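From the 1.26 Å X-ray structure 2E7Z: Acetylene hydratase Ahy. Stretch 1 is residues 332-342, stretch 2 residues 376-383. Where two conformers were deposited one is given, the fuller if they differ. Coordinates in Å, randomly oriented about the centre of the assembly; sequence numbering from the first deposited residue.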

# COMPACT_ATOMS: atom_id res chain seq x y z
N VAL A 332 -19.09 6.06 -13.32
CA VAL A 332 -18.12 6.28 -14.39
C VAL A 332 -16.76 5.79 -13.90
O VAL A 332 -16.29 6.24 -12.88
CB VAL A 332 -18.02 7.76 -14.79
CG1 VAL A 332 -16.97 7.94 -15.88
CG2 VAL A 332 -19.39 8.26 -15.27
N PRO A 333 -16.14 4.82 -14.60
CA PRO A 333 -14.85 4.29 -14.08
C PRO A 333 -13.78 5.37 -13.90
O PRO A 333 -13.56 6.23 -14.78
CB PRO A 333 -14.44 3.24 -15.14
CG PRO A 333 -15.75 2.82 -15.71
CD PRO A 333 -16.56 4.11 -15.82
N ILE A 334 -13.08 5.28 -12.78
CA ILE A 334 -11.91 6.14 -12.56
C ILE A 334 -10.92 5.93 -13.73
O ILE A 334 -10.31 6.88 -14.22
CB ILE A 334 -11.27 5.79 -11.23
CG1 ILE A 334 -12.15 6.31 -10.08
CG2 ILE A 334 -9.84 6.32 -11.12
CD1 ILE A 334 -11.72 5.84 -8.68
N SER A 335 -10.79 4.68 -14.18
CA SER A 335 -9.88 4.38 -15.27
C SER A 335 -10.18 5.18 -16.51
O SER A 335 -9.25 5.58 -17.21
CB SER A 335 -9.97 2.89 -15.66
OG SER A 335 -9.61 2.06 -14.56
N LYS A 336 -11.46 5.42 -16.78
CA LYS A 336 -11.85 6.16 -17.99
C LYS A 336 -11.57 7.65 -17.81
O LYS A 336 -11.09 8.31 -18.72
CB LYS A 336 -13.32 5.90 -18.29
CG LYS A 336 -13.63 4.42 -18.52
CD LYS A 336 -14.94 4.24 -19.27
CE LYS A 336 -14.88 3.01 -20.16
NZ LYS A 336 -13.74 3.09 -21.11
N ILE A 337 -11.83 8.16 -16.60
CA ILE A 337 -11.53 9.57 -16.27
C ILE A 337 -10.02 9.83 -16.41
O ILE A 337 -9.61 10.90 -16.85
CB ILE A 337 -12.10 9.96 -14.86
CG1 ILE A 337 -13.62 9.88 -14.94
CG2 ILE A 337 -11.64 11.37 -14.45
CD1 ILE A 337 -14.33 9.96 -13.60
N GLN A 338 -9.21 8.84 -16.07
CA GLN A 338 -7.75 8.99 -16.14
C GLN A 338 -7.18 9.17 -17.56
O GLN A 338 -6.07 9.65 -17.70
CB GLN A 338 -7.06 7.82 -15.45
CG GLN A 338 -7.30 7.79 -13.96
CD GLN A 338 -6.67 6.61 -13.26
OE1 GLN A 338 -6.61 5.51 -13.84
NE2 GLN A 338 -6.21 6.80 -11.99
N MET A 339 -7.91 8.74 -18.61
CA MET A 339 -7.51 9.00 -20.01
C MET A 339 -6.11 8.50 -20.28
O MET A 339 -5.31 9.19 -20.93
CB MET A 339 -7.60 10.49 -20.32
CG MET A 339 -9.01 10.95 -20.46
SD MET A 339 -9.15 12.72 -20.87
CE MET A 339 -8.13 12.86 -22.36
N HIS A 340 -5.83 7.27 -19.85
CA HIS A 340 -4.58 6.61 -20.25
C HIS A 340 -4.38 6.49 -21.76
O HIS A 340 -3.25 6.53 -22.23
CB HIS A 340 -4.49 5.22 -19.62
CG HIS A 340 -4.47 5.27 -18.12
ND1 HIS A 340 -3.39 5.73 -17.40
CD2 HIS A 340 -5.43 4.94 -17.22
CE1 HIS A 340 -3.68 5.67 -16.11
NE2 HIS A 340 -4.90 5.18 -15.97
N GLU A 341 -5.47 6.40 -22.49
CA GLU A 341 -5.26 6.26 -23.93
C GLU A 341 -4.68 7.53 -24.53
O GLU A 341 -3.94 7.43 -25.52
CB GLU A 341 -6.50 5.77 -24.68
CG GLU A 341 -6.23 5.46 -26.14
CD GLU A 341 -5.41 4.20 -26.35
OE1 GLU A 341 -5.88 3.12 -25.97
OE2 GLU A 341 -4.31 4.28 -26.94
N ALA A 342 -4.93 8.69 -23.93
CA ALA A 342 -4.40 9.94 -24.40
C ALA A 342 -2.90 10.09 -24.31
O ALA A 342 -2.33 10.88 -25.05
CB ALA A 342 -5.07 11.11 -23.72
N TYR A 376 -13.91 -6.09 -18.92
CA TYR A 376 -14.34 -4.95 -18.10
C TYR A 376 -14.79 -3.73 -18.91
O TYR A 376 -15.33 -2.78 -18.34
CB TYR A 376 -13.23 -4.58 -17.10
CG TYR A 376 -12.96 -5.68 -16.10
CD1 TYR A 376 -13.94 -6.08 -15.19
CD2 TYR A 376 -11.73 -6.34 -16.08
CE1 TYR A 376 -13.71 -7.12 -14.31
CE2 TYR A 376 -11.49 -7.37 -15.18
CZ TYR A 376 -12.48 -7.77 -14.32
OH TYR A 376 -12.24 -8.80 -13.44
N GLY A 377 -14.56 -3.75 -20.21
CA GLY A 377 -14.90 -2.61 -21.05
C GLY A 377 -13.97 -1.43 -20.83
O GLY A 377 -14.28 -0.30 -21.20
N VAL A 378 -12.81 -1.70 -20.23
CA VAL A 378 -11.82 -0.68 -19.92
C VAL A 378 -10.47 -1.23 -20.33
O VAL A 378 -9.99 -2.18 -19.73
CB VAL A 378 -11.83 -0.32 -18.40
CG1 VAL A 378 -10.68 0.56 -18.07
CG2 VAL A 378 -13.13 0.39 -18.05
N LYS A 379 -9.88 -0.64 -21.36
CA LYS A 379 -8.61 -1.10 -21.90
C LYS A 379 -7.49 -0.95 -20.87
O LYS A 379 -6.68 -1.85 -20.69
CB LYS A 379 -8.24 -0.32 -23.15
CG LYS A 379 -6.88 -0.70 -23.71
CD LYS A 379 -6.65 -0.03 -25.04
CE LYS A 379 -5.22 -0.22 -25.48
NZ LYS A 379 -5.00 0.45 -26.78
N TYR A 380 -7.45 0.21 -20.21
CA TYR A 380 -6.47 0.49 -19.18
C TYR A 380 -7.17 0.44 -17.82
O TYR A 380 -7.64 1.46 -17.32
CB TYR A 380 -5.82 1.87 -19.39
CG TYR A 380 -5.00 1.94 -20.65
CD1 TYR A 380 -3.70 1.44 -20.67
CD2 TYR A 380 -5.53 2.48 -21.82
CE1 TYR A 380 -2.93 1.53 -21.80
CE2 TYR A 380 -4.76 2.54 -22.99
CZ TYR A 380 -3.46 2.05 -22.96
OH TYR A 380 -2.64 2.12 -24.04
N PHE A 381 -7.23 -0.74 -17.22
CA PHE A 381 -7.98 -0.99 -16.00
C PHE A 381 -7.01 -0.64 -14.90
O PHE A 381 -6.07 -1.36 -14.63
CB PHE A 381 -8.41 -2.46 -15.98
CG PHE A 381 -9.04 -2.93 -14.70
CD1 PHE A 381 -9.69 -2.06 -13.82
CD2 PHE A 381 -9.04 -4.29 -14.39
CE1 PHE A 381 -10.27 -2.55 -12.65
CE2 PHE A 381 -9.64 -4.79 -13.23
CZ PHE A 381 -10.26 -3.92 -12.36
N HIS A 382 -7.24 0.52 -14.28
CA HIS A 382 -6.38 1.02 -13.20
C HIS A 382 -6.84 0.31 -11.93
O HIS A 382 -7.56 0.87 -11.12
CB HIS A 382 -6.54 2.53 -13.06
CG HIS A 382 -5.62 3.14 -12.07
ND1 HIS A 382 -5.98 3.34 -10.76
CD2 HIS A 382 -4.35 3.60 -12.19
CE1 HIS A 382 -4.98 3.94 -10.12
NE2 HIS A 382 -3.97 4.09 -10.97
N ASN A 383 -6.41 -0.94 -11.79
CA ASN A 383 -6.86 -1.77 -10.68
C ASN A 383 -6.04 -1.50 -9.42
O ASN A 383 -4.87 -1.89 -9.31
CB ASN A 383 -6.75 -3.22 -11.15
CG ASN A 383 -7.45 -4.26 -10.23
OD1 ASN A 383 -7.17 -5.44 -10.37
ND2 ASN A 383 -8.33 -3.84 -9.33

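Contact between residues 332-342, a short helical turn followed by a 3-10 segment, and residues 376-383, which form no regular helix or strand. A short, nearly straight hydrogen bond lies in the buried part of the contact: the backbone of His-382 donates from N to OG of Ser-335 at 2.8 Å, with an N-H...O angle of 163°. The Ser-335 side chain (chi1 m) points toward the second stretch, and here the two backbones come nearest, CA of Ser-335 lying 5.3 Å from CA of His-382. The N-H of His-382 is thus satisfied by a side chain; OG is also hydrogen-bonded elsewhere in the structure.

Near the end of the first stretch, NZ of Lys-379 and OE1 of Glu-341 form a salt bridge at 2.9 Å. Lys-379 reaches it fully extended, all four chi angles t, whereas Glu-341 leaves its CA sideways and bends (chi2 p) to bring its carboxylate close. The same OE1 lies 3.2 Å from CE2 of Tyr-380, at the ring edge and near its plane, where the ring's C-H bonds carry slight positive charge. A weak hydrogen bond, NZ of Lys-336 to O of Gly-377 at 3.4 Å, joins the exposed margin; Gly-377 has positive phi, a conformation that glycine adopts readily.

Within the first stretch, NE2 of His-340 donates to OE1 of Gln-338 at 2.8 Å, tying together two side chains that both face His-382. OE1 of Gln-338 is 3.1 Å from CB of His-382, while NE2 of Gln-338 lies over one face of the His-382 imidazole. The His-340 ring meets that imidazole obliquely, its NE2 4.1 Å from CD2 of His-382.

Packing around Tyr-380 covers more area than at any other residue of the two stretches. CB of His-340 sits over the face of the Tyr-380 ring in a CH-pi contact, 3.9 Å from the ring centroid and 29° off the ring normal; its closest ring atom is CG of Tyr-380, at 3.5 Å. The two rings themselves are inclined at 45°. CB of Ser-335 packs 3.2 Å from O of Tyr-380 and 3.4 Å from CG1 of Val-378, so this small side chain combines its hydrogen bond with close van der Waals contact. The other methyl of Val-378, CG2, lies 3.8 Å from CE of Lys-336 and 4.3 Å from CG of Pro-333, the N-cap residue of the helix. Phe-381 points away and adds little. In all, 518 Å² is buried, summed over both sides.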